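Local coordinates for protein contact-dependent inhibitor A (Escherichia coli NC101, PDB 5I4Q) that probably acts as a toxin that inhibits neighbouring bacteria on cell contact, and is bound by its partner protein contact-dependent inhibitor I, at residues L65-E68 with E73-Y76; F41-E46 with G84-V89; D15-D20 with S27-L32. One frame throughout, in Å; residues are numbered along the deposited sequence.

Interaction 1 (L65-E68 with E73-Y76); sequences LRYE and EMIY
Leu-65 to Glu-68 and Glu-73 to Tyr-76 run antiparallel with their axes 4.6 Å apart, Leu-65 and Tyr-67 forming hydrogen-bonded pairs with Tyr-76 and Met-74, while Arg-66 and Glu-68 face Ile-75 and Glu-73 in non-hydrogen-bonded ones. Each hydrogen-bonded pair is closed by two backbone bonds; that from Tyr-67 N to Met-74 O measures 2.8 Å and is almost straight. CA-H...O contacts, such as Arg-66 CA to Met-74 O, fill in between.

Side chains alternate between two very different faces. On one, Tyr-67 is met from a single side of its ring by two side chains of the partner strand. The edge of Tyr-76 points at that face in an edge-to-face pair, centroids 5.3 Å apart and planes at 86°, with Tyr-76 CD2 3.6 Å from Tyr-67 CZ. Beside it sits Met-74, present as selenomethionine: its chain runs extended to the selenium and then bends (chi3 94°), which carries the methyl CE over the ring in a CH-pi contact, 4.1 Å from the centroid. The two strands form a beta hairpin in the middle of a four-stranded antiparallel sheet, and this face lies against helix 40-48, whose Val-47 and Leu-48 touch both Tyr-67 and Met-74.

The other face carries charge. Arg-66 reaches along the strand with CG anti to the backbone N (chi1 -165°), placing its guanidinium between Glu-68 and Glu-73 in a salt-bridge network, though the exact positions of the charged ends are doubtful. Nearer the backbone, Arg-66 CG rests 3.8 Å from Ile-75 CD1. Glu-73 OE1 is bonded to the hydroxyl of Tyr-81 of the chain of the partner inhibitor protein, a residue that also packs on Arg-66.

Interaction 2 (F41-E46 with G84-V89); sequences FVQARE and GHIQPV
Ile-86 points its side chain from strand 82-88 at the flank of helix 40-48, and its terminal methyl settles beside the backbone where Gln-43 passes into Ala-44. With CG1 anti to the backbone N (chi1 -177°), the longer branch extends across the gap, bringing CD1 to 3.9 Å from Ala-44 CA and 4.0 Å from Gln-43 CB. The small side chain of Ala-44 lies alongside, its CB 4.3 Å from the same methyl. In this way the helix packs on an outermost strand of the four-stranded antiparallel sheet, just beyond the classic beta bulge in which Gly-84 and His-85 both face Ile-75; Leu-32 of helix 26-34 also touches Ile-86.

Gln-43 crosses the isoleucine at an angle, and its amide serves two directions. Its carbonyl oxygen, OE1, accepts a hydrogen bond from a water 2.7 Å away, and the same water gives a second hydrogen bond, to Ile-86 O at 3.2 Å, giving the helix and strand a bridged polar link beside their apolar one. The amide nitrogen, NE2, turns instead to the carbonyl of Pro-38, which helps fix the rotation of the amide. The backbone nitrogen of Ile-86 is met by the hydroxyl of Tyr-28.

Interaction 3 (D15-D20 with S27-L32); sequences DFYTVD and SYYEKL
Tyr-17 on strand 16-19 faces Tyr-29 on helix 26-34, and these two residues form the nearest CA pair of the two segments, with 7.5 Å between Tyr-17 CA and Tyr-29 CA. At that separation the side chains do the joining, and both tyrosines direct theirs into the gap.

The two side chains cross at about a right angle. Their rings are neither stacked nor edge-to-face: the planes are inclined by 39° and the centroids lie 4.5 Å apart. The closest pair is Tyr-17 CD2 with Tyr-29 CD2, at 3.4 Å, and Tyr-29 CE2 stands over the centre of the Tyr-17 ring. In the chain, the three-stranded antiparallel sheet 8-12, 16-19 and 22-25 leads directly into this helix, which folds back so that Tyr-29 meets the middle strand. Phe-12 of strand 8-12, by contrast, does stack on Tyr-17.

One helical residue further on, Glu-30 extends beyond CG and brings its carboxylate to the edge of the Tyr-17 ring, near the ring plane. Tyr-17 OH donates to Glu-30 OE2 over 2.8 Å and meets the anti lone pair of that oxygen, on the side away from OE1. The carboxylate plane is turned 52° from the ring. OE1 forms a salt bridge with Lys-26, while the hydroxyl of Tyr-29 is bonded to an acidic side chain of another protein's chain.

With one oxygen accepting a hydrogen bond from the phenol and the other paired with a lysine, Glu-30 is probably kept in its charged form, and its grip on the hydroxyl would limit rocking of the Tyr-17 ring against Tyr-29.

Interactions 1 and 2 share the four-stranded sheet: strands 72-77 and 82-88 are neighbours in it, joined by backbone bonds between Ile-75 and the bulge at Gly-84 and His-85. Interaction 2 is buried near the centre of the chain and is small, mostly apolar with one water bridge. Interaction 1 is only partly buried, the most extensive of the three, and divides into an aromatic face and a charged one. Interaction 3, also buried, joins the middle strand of the other sheet to helix 26-34, some 16 Å from interaction 1 between centres, and combines tyrosine packing with a single hydroxyl-to-carboxylate hydrogen bond. It touches interaction 2 through Tyr-28 of its helix and through Phe-41 against Val-19.

Interaction 1 (L65-E68 with E73-Y76)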
ATOM      1  N   LEU A  65      -1.843  13.467 -36.260  1.00 48.39           N
ATOM      2  CA  LEU A  65      -0.703  14.214 -35.719  1.00 49.62           C
ATOM      3  C   LEU A  65      -0.546  13.933 -34.239  1.00 48.16           C
ATOM      4  O   LEU A  65      -1.497  13.592 -33.548  1.00 47.40           O
ATOM      5  CB  LEU A  65      -0.911  15.722 -35.900  1.00 51.56           C
ATOM      6  CG  LEU A  65      -1.235  16.171 -37.310  1.00 53.95           C
ATOM      7  CD1 LEU A  65      -1.988  17.492 -37.303  1.00 58.95           C
ATOM      8  CD2 LEU A  65       0.067  16.251 -38.080  1.00 54.51           C
ATOM      9  N   ARG A  66       0.669  14.125 -33.750  1.00 50.27           N
ATOM     10  CA  ARG A  66       0.917  14.085 -32.336  1.00 48.29           C
ATOM     11  C   ARG A  66       0.878  15.482 -31.721  1.00 48.66           C
ATOM     12  O   ARG A  66       1.644  16.339 -32.112  1.00 47.70           O
ATOM     13  CB  ARG A  66       2.254  13.488 -32.090  1.00 49.86           C
ATOM     14  CG  ARG A  66       2.498  13.053 -30.662  1.00 51.26           C
ATOM     15  CD  ARG A  66       3.996  13.096 -30.416  1.00 58.25           C
ATOM     16  NE  ARG A  66       4.351  12.609 -29.083  1.00 66.20           N
ATOM     17  CZ  ARG A  66       4.809  13.359 -28.075  1.00 68.89           C
ATOM     18  NH1 ARG A  66       4.980  14.681 -28.201  1.00 72.01           N
ATOM     19  NH2 ARG A  66       5.082  12.773 -26.912  1.00 66.25           N
ATOM     20  N   TYR A  67       0.017  15.644 -30.710  1.00 44.46           N
ATOM     21  CA  TYR A  67      -0.137  16.850 -29.946  1.00 46.03           C
ATOM     22  C   TYR A  67       0.336  16.603 -28.510  1.00 47.64           C
ATOM     23  O   TYR A  67       0.011  15.561 -27.884  1.00 47.89           O
ATOM     24  CB  TYR A  67      -1.611  17.222 -29.858  1.00 46.72           C
ATOM     25  CG  TYR A  67      -2.244  17.792 -31.088  1.00 50.01           C
ATOM     26  CD1 TYR A  67      -2.308  17.060 -32.280  1.00 55.79           C
ATOM     27  CD2 TYR A  67      -2.868  19.040 -31.056  1.00 52.75           C
ATOM     28  CE1 TYR A  67      -2.947  17.579 -33.405  1.00 58.29           C
ATOM     29  CE2 TYR A  67      -3.505  19.556 -32.174  1.00 56.44           C
ATOM     30  CZ  TYR A  67      -3.534  18.822 -33.347  1.00 57.85           C
ATOM     31  OH  TYR A  67      -4.147  19.338 -34.450  1.00 62.38           O
ATOM     32  N   GLU A  68       1.062  17.561 -27.959  1.00 44.48           N
ATOM     33  CA  GLU A  68       1.544  17.445 -26.605  1.00 45.30           C
ATOM     34  C   GLU A  68       1.304  18.724 -25.816  1.00 43.92           C
ATOM     35  O   GLU A  68       1.785  19.777 -26.193  1.00 46.64           O
ATOM     36  CB  GLU A  68       3.025  17.133 -26.599  1.00 51.02           C
ATOM     37  CG  GLU A  68       3.536  16.758 -25.198  1.00 58.90           C
ATOM     38  CD  GLU A  68       4.949  16.190 -25.202  1.00 63.00           C
ATOM     39  OE1 GLU A  68       5.534  16.052 -26.311  1.00 76.27           O
ATOM     40  OE2 GLU A  68       5.481  15.901 -24.104  1.00 61.55           O
ATOM     41  N   GLU A  73      -0.229  13.587 -24.135  1.00 41.17           N
ATOM     42  CA  GLU A  73       0.161  13.351 -25.507  1.00 41.77           C
ATOM     43  C   GLU A  73      -1.033  12.717 -26.119  1.00 41.35           C
ATOM     44  O   GLU A  73      -1.643  11.769 -25.563  1.00 44.29           O
ATOM     45  CB  GLU A  73       1.301  12.345 -25.684  1.00 46.70           C
ATOM     46  CG  GLU A  73       2.581  12.686 -24.935  1.00 55.37           C
ATOM     47  CD  GLU A  73       3.595  11.523 -24.839  1.00 57.46           C
ATOM     48  OE1 GLU A  73       3.338  10.450 -25.427  1.00 51.56           O
ATOM     49  OE2 GLU A  73       4.657  11.696 -24.151  1.00 65.79           O
HETATM   50  N   MSE A  74      -1.318  13.177 -27.320  1.00 40.14           N
HETATM   51  CA  MSE A  74      -2.488  12.748 -28.025  1.00 42.90           C
HETATM   52  C   MSE A  74      -2.165  12.566 -29.495  1.00 42.08           C
HETATM   53  O   MSE A  74      -1.391  13.332 -30.098  1.00 40.99           O
HETATM   54  CB  MSE A  74      -3.483  13.867 -27.836  1.00 45.50           C
HETATM   55  CG  MSE A  74      -4.597  13.783 -28.819  1.00 51.71           C
HETATM   56 SE   MSE A  74      -5.955  15.099 -28.318  0.90 62.19          SE
HETATM   57  CE  MSE A  74      -5.453  16.665 -29.419  1.00 59.47           C
ATOM     58  N   ILE A  75      -2.808  11.571 -30.079  1.00 39.34           N
ATOM     59  CA  ILE A  75      -2.737  11.294 -31.484  1.00 40.51           C
ATOM     60  C   ILE A  75      -4.151  11.614 -31.993  1.00 44.62           C
ATOM     61  O   ILE A  75      -5.147  10.974 -31.593  1.00 46.04           O
ATOM     62  CB  ILE A  75      -2.377   9.820 -31.715  1.00 41.37           C
ATOM     63  CG1 ILE A  75      -1.042   9.452 -31.021  1.00 40.75           C
ATOM     64  CG2 ILE A  75      -2.369   9.449 -33.204  1.00 42.07           C
ATOM     65  CD1 ILE A  75       0.187  10.200 -31.502  1.00 39.69           C
ATOM     66  N   TYR A  76      -4.217  12.587 -32.895  1.00 51.86           N
ATOM     67  CA  TYR A  76      -5.461  13.312 -33.261  1.00 52.84           C
ATOM     68  C   TYR A  76      -5.458  13.702 -34.737  1.00 52.59           C
ATOM     69  O   TYR A  76      -4.415  14.100 -35.298  1.00 51.55           O
ATOM     70  CB  TYR A  76      -5.555  14.589 -32.452  1.00 52.11           C
ATOM     71  CG  TYR A  76      -6.695  15.519 -32.769  1.00 52.84           C
ATOM     72  CD1 TYR A  76      -7.972  15.218 -32.378  1.00 52.55           C
ATOM     73  CD2 TYR A  76      -6.469  16.719 -33.414  1.00 55.49           C
ATOM     74  CE1 TYR A  76      -9.008  16.079 -32.615  1.00 56.77           C
ATOM     75  CE2 TYR A  76      -7.498  17.598 -33.675  1.00 56.50           C
ATOM     76  CZ  TYR A  76      -8.768  17.275 -33.275  1.00 57.53           C
ATOM     77  OH  TYR A  76      -9.797  18.139 -33.503  1.00 57.81           O
TER

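Interaction 2 (F41-E46 with G84-V89)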
ATOM      1  N   PHE A  41     -13.118  13.569 -23.364  1.00 37.34           N
ATOM      2  CA  PHE A  41     -13.354  14.796 -24.121  1.00 38.45           C
ATOM      3  C   PHE A  41     -12.795  15.979 -23.399  1.00 38.69           C
ATOM      4  O   PHE A  41     -12.213  16.888 -24.031  1.00 41.64           O
ATOM      5  CB  PHE A  41     -14.836  15.010 -24.416  1.00 38.77           C
ATOM      6  CG  PHE A  41     -15.370  14.085 -25.478  1.00 41.02           C
ATOM      7  CD1 PHE A  41     -15.062  14.294 -26.815  1.00 41.72           C
ATOM      8  CD2 PHE A  41     -16.186  13.050 -25.158  1.00 40.79           C
ATOM      9  CE1 PHE A  41     -15.558  13.468 -27.797  1.00 43.09           C
ATOM     10  CE2 PHE A  41     -16.709  12.237 -26.135  1.00 42.89           C
ATOM     11  CZ  PHE A  41     -16.387  12.438 -27.453  1.00 43.04           C
ATOM     12  N   VAL A  42     -12.981  16.000 -22.089  1.00 40.02           N
ATOM     13  CA  VAL A  42     -12.356  17.050 -21.282  1.00 39.29           C
ATOM     14  C   VAL A  42     -10.818  16.999 -21.400  1.00 37.67           C
ATOM     15  O   VAL A  42     -10.187  18.014 -21.651  1.00 38.35           O
ATOM     16  CB  VAL A  42     -12.785  16.939 -19.831  1.00 38.90           C
ATOM     17  CG1 VAL A  42     -11.950  17.885 -18.983  1.00 39.48           C
ATOM     18  CG2 VAL A  42     -14.259  17.238 -19.702  1.00 40.31           C
ATOM     19  N   GLN A  43     -10.219  15.813 -21.279  1.00 36.42           N
ATOM     20  CA  GLN A  43      -8.752  15.679 -21.472  1.00 35.43           C
ATOM     21  C   GLN A  43      -8.313  16.225 -22.845  1.00 36.01           C
ATOM     22  O   GLN A  43      -7.328  16.977 -22.961  1.00 34.75           O
ATOM     23  CB  GLN A  43      -8.294  14.228 -21.365  1.00 36.98           C
ATOM     24  CG  GLN A  43      -8.533  13.523 -20.021  1.00 38.85           C
ATOM     25  CD  GLN A  43      -8.116  12.045 -20.092  1.00 41.17           C
ATOM     26  OE1 GLN A  43      -7.011  11.719 -20.565  1.00 41.95           O
ATOM     27  NE2 GLN A  43      -8.992  11.142 -19.636  1.00 39.94           N
ATOM     28  N   ALA A  44      -9.008  15.822 -23.902  1.00 37.56           N
ATOM     29  CA  ALA A  44      -8.573  16.177 -25.279  1.00 37.64           C
ATOM     30  C   ALA A  44      -8.717  17.683 -25.511  1.00 38.41           C
ATOM     31  O   ALA A  44      -7.885  18.323 -26.151  1.00 37.58           O
ATOM     32  CB  ALA A  44      -9.401  15.411 -26.307  1.00 37.28           C
ATOM     33  N   ARG A  45      -9.786  18.247 -24.997  1.00 40.75           N
ATOM     34  CA  ARG A  45      -9.956  19.684 -25.065  1.00 44.72           C
ATOM     35  C   ARG A  45      -8.844  20.423 -24.335  1.00 43.24           C
ATOM     36  O   ARG A  45      -8.306  21.427 -24.842  1.00 43.90           O
ATOM     37  CB  ARG A  45     -11.313  20.093 -24.507  1.00 49.40           C
ATOM     38  CG  ARG A  45     -11.589  21.601 -24.558  1.00 51.37           C
ATOM     39  CD  ARG A  45     -13.059  21.894 -24.258  1.00 55.48           C
ATOM     40  NE  ARG A  45     -13.359  21.595 -22.876  1.00 58.38           N
ATOM     41  CZ  ARG A  45     -14.576  21.600 -22.342  1.00 65.19           C
ATOM     42  NH1 ARG A  45     -15.641  21.917 -23.085  1.00 64.97           N
ATOM     43  NH2 ARG A  45     -14.728  21.287 -21.048  1.00 65.64           N
ATOM     44  N   GLU A  46      -8.467  19.933 -23.170  1.00 41.16           N
ATOM     45  CA  GLU A  46      -7.325  20.538 -22.478  1.00 41.70           C
ATOM     46  C   GLU A  46      -6.111  20.540 -23.384  1.00 40.44           C
ATOM     47  O   GLU A  46      -5.387  21.530 -23.469  1.00 38.29           O
ATOM     48  CB  GLU A  46      -6.980  19.830 -21.154  1.00 42.29           C
ATOM     49  CG  GLU A  46      -7.987  20.078 -20.030  1.00 47.01           C
ATOM     50  CD  GLU A  46      -8.248  21.571 -19.777  1.00 49.70           C
ATOM     51  OE1 GLU A  46      -7.341  22.259 -19.325  1.00 55.88           O
ATOM     52  OE2 GLU A  46      -9.339  22.075 -20.056  1.00 53.06           O
ATOM     53  N   GLY A  84      -7.299   9.426 -31.596  1.00 50.18           N
ATOM     54  CA  GLY A  84      -6.996   7.982 -31.743  1.00 51.86           C
ATOM     55  C   GLY A  84      -6.318   7.378 -30.510  1.00 50.35           C
ATOM     56  O   GLY A  84      -6.411   6.169 -30.253  1.00 50.15           O
ATOM     57  N   HIS A  85      -5.607   8.236 -29.780  1.00 48.74           N
ATOM     58  CA  HIS A  85      -4.911   7.854 -28.579  1.00 48.67           C
ATOM     59  C   HIS A  85      -4.539   9.080 -27.733  1.00 48.60           C
ATOM     60  O   HIS A  85      -4.089  10.083 -28.260  1.00 48.29           O
ATOM     61  CB  HIS A  85      -3.661   7.091 -28.931  1.00 50.04           C
ATOM     62  CG  HIS A  85      -2.903   6.612 -27.738  1.00 51.77           C
ATOM     63  ND1 HIS A  85      -1.698   7.158 -27.351  1.00 51.25           N
ATOM     64  CD2 HIS A  85      -3.173   5.615 -26.858  1.00 53.71           C
ATOM     65  CE1 HIS A  85      -1.270   6.534 -26.269  1.00 53.21           C
ATOM     66  NE2 HIS A  85      -2.148   5.593 -25.955  1.00 54.22           N
ATOM     67  N   ILE A  86      -4.709   8.958 -26.420  1.00 44.49           N
ATOM     68  CA  ILE A  86      -4.367   9.987 -25.483  1.00 43.88           C
ATOM     69  C   ILE A  86      -3.905   9.306 -24.161  1.00 44.75           C
ATOM     70  O   ILE A  86      -4.512   8.357 -23.721  1.00 43.63           O
ATOM     71  CB  ILE A  86      -5.563  10.923 -25.254  1.00 42.84           C
ATOM     72  CG1 ILE A  86      -5.203  12.070 -24.324  1.00 42.46           C
ATOM     73  CG2 ILE A  86      -6.748  10.164 -24.734  1.00 43.49           C
ATOM     74  CD1 ILE A  86      -6.057  13.317 -24.540  1.00 43.18           C
ATOM     75  N   GLN A  87      -2.795   9.784 -23.594  1.00 43.93           N
ATOM     76  CA  GLN A  87      -2.247   9.300 -22.319  1.00 43.37           C
ATOM     77  C   GLN A  87      -1.358  10.384 -21.686  1.00 42.41           C
ATOM     78  O   GLN A  87      -0.935  11.325 -22.403  1.00 38.95           O
ATOM     79  CB  GLN A  87      -1.440   8.030 -22.526  1.00 43.03           C
ATOM     80  CG  GLN A  87      -0.068   8.217 -23.122  1.00 46.01           C
ATOM     81  CD  GLN A  87       0.805   6.944 -23.023  1.00 47.75           C
ATOM     82  OE1 GLN A  87       0.852   6.244 -21.994  1.00 50.91           O
ATOM     83  NE2 GLN A  87       1.527   6.697 -24.051  1.00 46.43           N
ATOM     84  N   PRO A  88      -1.061  10.261 -20.368  1.00 41.61           N
ATOM     85  CA  PRO A  88      -0.133  11.231 -19.736  1.00 45.80           C
ATOM     86  C   PRO A  88       1.264  11.135 -20.323  1.00 45.79           C
ATOM     87  O   PRO A  88       1.621  10.103 -20.868  1.00 52.88           O
ATOM     88  CB  PRO A  88      -0.186  10.842 -18.236  1.00 45.82           C
ATOM     89  CG  PRO A  88      -1.535  10.178 -18.083  1.00 43.99           C
ATOM     90  CD  PRO A  88      -1.643   9.372 -19.353  1.00 43.51           C
ATOM     91  N   VAL A  89       2.038  12.194 -20.295  1.00 47.84           N
ATOM     92  CA  VAL A  89       3.397  12.100 -20.853  1.00 52.60           C
ATOM     93  C   VAL A  89       4.245  11.153 -20.031  1.00 54.81           C
ATOM     94  O   VAL A  89       3.928  10.881 -18.877  1.00 56.16           O
ATOM     95  CB  VAL A  89       4.110  13.461 -20.929  1.00 57.63           C
ATOM     96  CG1 VAL A  89       3.379  14.382 -21.902  1.00 58.59           C
ATOM     97  CG2 VAL A  89       4.245  14.119 -19.545  1.00 59.05           C
TER
HETATM   98  O   HOH W   1      -5.539   9.434 -20.843  1.00 40.16           O

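Interaction 3 (D15-D20 with S27-L32)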
ATOM      1  N   ASP A  15     -20.576   3.472 -33.804  1.00 69.83           N
ATOM      2  CA  ASP A  15     -19.118   3.352 -33.974  1.00 66.89           C
ATOM      3  C   ASP A  15     -18.321   4.382 -33.212  1.00 58.36           C
ATOM      4  O   ASP A  15     -17.189   4.133 -32.896  1.00 57.08           O
ATOM      5  CB  ASP A  15     -18.716   3.544 -35.438  1.00 71.50           C
ATOM      6  CG  ASP A  15     -19.428   2.600 -36.385  1.00 76.87           C
ATOM      7  OD1 ASP A  15     -19.255   1.379 -36.252  1.00 74.30           O
ATOM      8  OD2 ASP A  15     -20.139   3.095 -37.291  1.00 80.30           O
ATOM      9  N   PHE A  16     -18.868   5.575 -33.032  1.00 55.28           N
ATOM     10  CA  PHE A  16     -18.135   6.696 -32.450  1.00 53.64           C
ATOM     11  C   PHE A  16     -18.986   7.479 -31.485  1.00 52.97           C
ATOM     12  O   PHE A  16     -20.197   7.545 -31.631  1.00 56.48           O
ATOM     13  CB  PHE A  16     -17.656   7.697 -33.508  1.00 54.81           C
ATOM     14  CG  PHE A  16     -16.662   7.141 -34.463  1.00 54.47           C
ATOM     15  CD1 PHE A  16     -15.339   7.010 -34.101  1.00 57.73           C
ATOM     16  CD2 PHE A  16     -17.044   6.756 -35.730  1.00 60.03           C
ATOM     17  CE1 PHE A  16     -14.404   6.492 -34.987  1.00 63.42           C
ATOM     18  CE2 PHE A  16     -16.118   6.239 -36.632  1.00 63.18           C
ATOM     19  CZ  PHE A  16     -14.793   6.102 -36.264  1.00 62.24           C
ATOM     20  N   TYR A  17     -18.325   8.088 -30.504  1.00 49.98           N
ATOM     21  CA  TYR A  17     -18.951   9.078 -29.682  1.00 50.06           C
ATOM     22  C   TYR A  17     -18.396  10.429 -30.141  1.00 50.72           C
ATOM     23  O   TYR A  17     -17.172  10.586 -30.304  1.00 47.91           O
ATOM     24  CB  TYR A  17     -18.630   8.841 -28.173  1.00 49.78           C
ATOM     25  CG  TYR A  17     -19.267   7.618 -27.528  1.00 46.78           C
ATOM     26  CD1 TYR A  17     -20.602   7.629 -27.129  1.00 50.83           C
ATOM     27  CD2 TYR A  17     -18.528   6.444 -27.321  1.00 46.11           C
ATOM     28  CE1 TYR A  17     -21.180   6.509 -26.522  1.00 52.71           C
ATOM     29  CE2 TYR A  17     -19.095   5.325 -26.757  1.00 48.89           C
ATOM     30  CZ  TYR A  17     -20.415   5.359 -26.340  1.00 51.46           C
ATOM     31  OH  TYR A  17     -20.944   4.235 -25.755  1.00 56.88           O
ATOM     32  N   THR A  18     -19.278  11.417 -30.291  1.00 51.20           N
ATOM     33  CA  THR A  18     -18.895  12.661 -30.913  1.00 54.88           C
ATOM     34  C   THR A  18     -19.491  13.806 -30.153  1.00 53.43           C
ATOM     35  O   THR A  18     -20.615  13.697 -29.673  1.00 55.15           O
ATOM     36  CB  THR A  18     -19.390  12.723 -32.402  1.00 61.07           C
ATOM     37  OG1 THR A  18     -20.809  12.627 -32.420  1.00 69.74           O
ATOM     38  CG2 THR A  18     -18.890  11.559 -33.260  1.00 60.64           C
ATOM     39  N   VAL A  19     -18.743  14.903 -30.057  1.00 53.55           N
ATOM     40  CA  VAL A  19     -19.226  16.153 -29.453  1.00 54.31           C
ATOM     41  C   VAL A  19     -18.172  17.253 -29.646  1.00 56.88           C
ATOM     42  O   VAL A  19     -16.963  16.956 -29.555  1.00 51.02           O
ATOM     43  CB  VAL A  19     -19.540  15.977 -27.956  1.00 54.43           C
ATOM     44  CG1 VAL A  19     -18.285  15.646 -27.197  1.00 53.26           C
ATOM     45  CG2 VAL A  19     -20.175  17.227 -27.340  1.00 56.70           C
ATOM     46  N   ASP A  20     -18.631  18.495 -29.925  1.00 61.17           N
ATOM     47  CA  ASP A  20     -17.757  19.693 -30.050  1.00 64.47           C
ATOM     48  C   ASP A  20     -16.674  19.510 -31.123  1.00 62.91           C
ATOM     49  O   ASP A  20     -15.535  19.995 -31.000  1.00 63.66           O
ATOM     50  CB  ASP A  20     -17.092  19.977 -28.696  1.00 71.15           C
ATOM     51  CG  ASP A  20     -16.771  21.461 -28.449  1.00 77.52           C
ATOM     52  OD1 ASP A  20     -17.348  22.358 -29.109  1.00 84.93           O
ATOM     53  OD2 ASP A  20     -15.939  21.726 -27.542  1.00 77.30           O
ATOM     54  N   SER A  27     -15.025   1.737 -28.509  1.00 44.93           N
ATOM     55  CA  SER A  27     -14.333   0.903 -27.541  1.00 46.98           C
ATOM     56  C   SER A  27     -13.261   1.735 -26.854  1.00 42.60           C
ATOM     57  O   SER A  27     -13.069   1.585 -25.660  1.00 41.58           O
ATOM     58  CB  SER A  27     -13.739  -0.357 -28.187  1.00 49.31           C
ATOM     59  OG  SER A  27     -12.780   0.033 -29.152  1.00 55.90           O
ATOM     60  N   TYR A  28     -12.595   2.635 -27.578  1.00 40.00           N
ATOM     61  CA  TYR A  28     -11.528   3.390 -26.932  1.00 39.33           C
ATOM     62  C   TYR A  28     -12.132   4.295 -25.848  1.00 39.12           C
ATOM     63  O   TYR A  28     -11.652   4.325 -24.713  1.00 38.57           O
ATOM     64  CB  TYR A  28     -10.665   4.165 -27.927  1.00 38.65           C
ATOM     65  CG  TYR A  28      -9.429   4.745 -27.316  1.00 35.75           C
ATOM     66  CD1 TYR A  28      -8.560   3.949 -26.555  1.00 38.37           C
ATOM     67  CD2 TYR A  28      -9.092   6.055 -27.521  1.00 35.83           C
ATOM     68  CE1 TYR A  28      -7.410   4.473 -25.968  1.00 39.55           C
ATOM     69  CE2 TYR A  28      -7.959   6.609 -26.932  1.00 38.15           C
ATOM     70  CZ  TYR A  28      -7.111   5.828 -26.167  1.00 40.87           C
ATOM     71  OH  TYR A  28      -5.994   6.404 -25.600  1.00 44.34           O
ATOM     72  N   TYR A  29     -13.260   4.919 -26.175  1.00 38.09           N
ATOM     73  CA  TYR A  29     -13.964   5.756 -25.224  1.00 37.96           C
ATOM     74  C   TYR A  29     -14.282   5.000 -23.936  1.00 37.90           C
ATOM     75  O   TYR A  29     -14.006   5.477 -22.834  1.00 36.56           O
ATOM     76  CB  TYR A  29     -15.249   6.304 -25.844  1.00 37.85           C
ATOM     77  CG  TYR A  29     -16.006   7.247 -24.938  1.00 37.29           C
ATOM     78  CD1 TYR A  29     -15.612   8.549 -24.784  1.00 37.02           C
ATOM     79  CD2 TYR A  29     -17.132   6.826 -24.254  1.00 40.05           C
ATOM     80  CE1 TYR A  29     -16.311   9.426 -23.966  1.00 37.13           C
ATOM     81  CE2 TYR A  29     -17.858   7.711 -23.435  1.00 41.95           C
ATOM     82  CZ  TYR A  29     -17.460   9.011 -23.306  1.00 38.39           C
ATOM     83  OH  TYR A  29     -18.178   9.893 -22.477  1.00 41.62           O
ATOM     84  N   GLU A  30     -14.820   3.815 -24.080  1.00 38.27           N
ATOM     85  CA  GLU A  30     -15.248   3.059 -22.903  1.00 41.13           C
ATOM     86  C   GLU A  30     -14.060   2.565 -22.104  1.00 40.65           C
ATOM     87  O   GLU A  30     -14.117   2.480 -20.856  1.00 40.61           O
ATOM     88  CB  GLU A  30     -16.181   1.916 -23.350  1.00 42.25           C
ATOM     89  CG  GLU A  30     -17.452   2.529 -23.920  1.00 47.97           C
ATOM     90  CD  GLU A  30     -18.420   1.547 -24.591  1.00 56.79           C
ATOM     91  OE1 GLU A  30     -18.100   0.356 -24.667  1.00 58.27           O
ATOM     92  OE2 GLU A  30     -19.508   1.995 -25.052  1.00 61.56           O
ATOM     93  N   LYS A  31     -12.979   2.265 -22.826  1.00 40.30           N
ATOM     94  CA  LYS A  31     -11.773   1.738 -22.210  1.00 40.11           C
ATOM     95  C   LYS A  31     -11.167   2.779 -21.276  1.00 37.28           C
ATOM     96  O   LYS A  31     -10.742   2.466 -20.213  1.00 36.16           O
ATOM     97  CB  LYS A  31     -10.760   1.391 -23.284  1.00 42.50           C
ATOM     98  CG  LYS A  31      -9.541   0.629 -22.774  1.00 46.74           C
ATOM     99  CD  LYS A  31      -8.440   0.580 -23.849  1.00 49.92           C
ATOM    100  CE  LYS A  31      -7.176  -0.018 -23.262  1.00 55.99           C
ATOM    101  NZ  LYS A  31      -6.161  -0.479 -24.241  1.00 62.98           N
ATOM    102  N   LEU A  32     -11.132   4.028 -21.716  1.00 35.83           N
ATOM    103  CA  LEU A  32     -10.569   5.099 -20.927  1.00 36.27           C
ATOM    104  C   LEU A  32     -11.313   5.281 -19.628  1.00 35.36           C
ATOM    105  O   LEU A  32     -10.725   5.215 -18.582  1.00 37.61           O
ATOM    106  CB  LEU A  32     -10.543   6.358 -21.770  1.00 37.41           C
ATOM    107  CG  LEU A  32      -9.459   6.418 -22.856  1.00 37.23           C
ATOM    108  CD1 LEU A  32      -9.669   7.657 -23.686  1.00 40.34           C
ATOM    109  CD2 LEU A  32      -8.060   6.524 -22.329  1.00 37.41           C
TER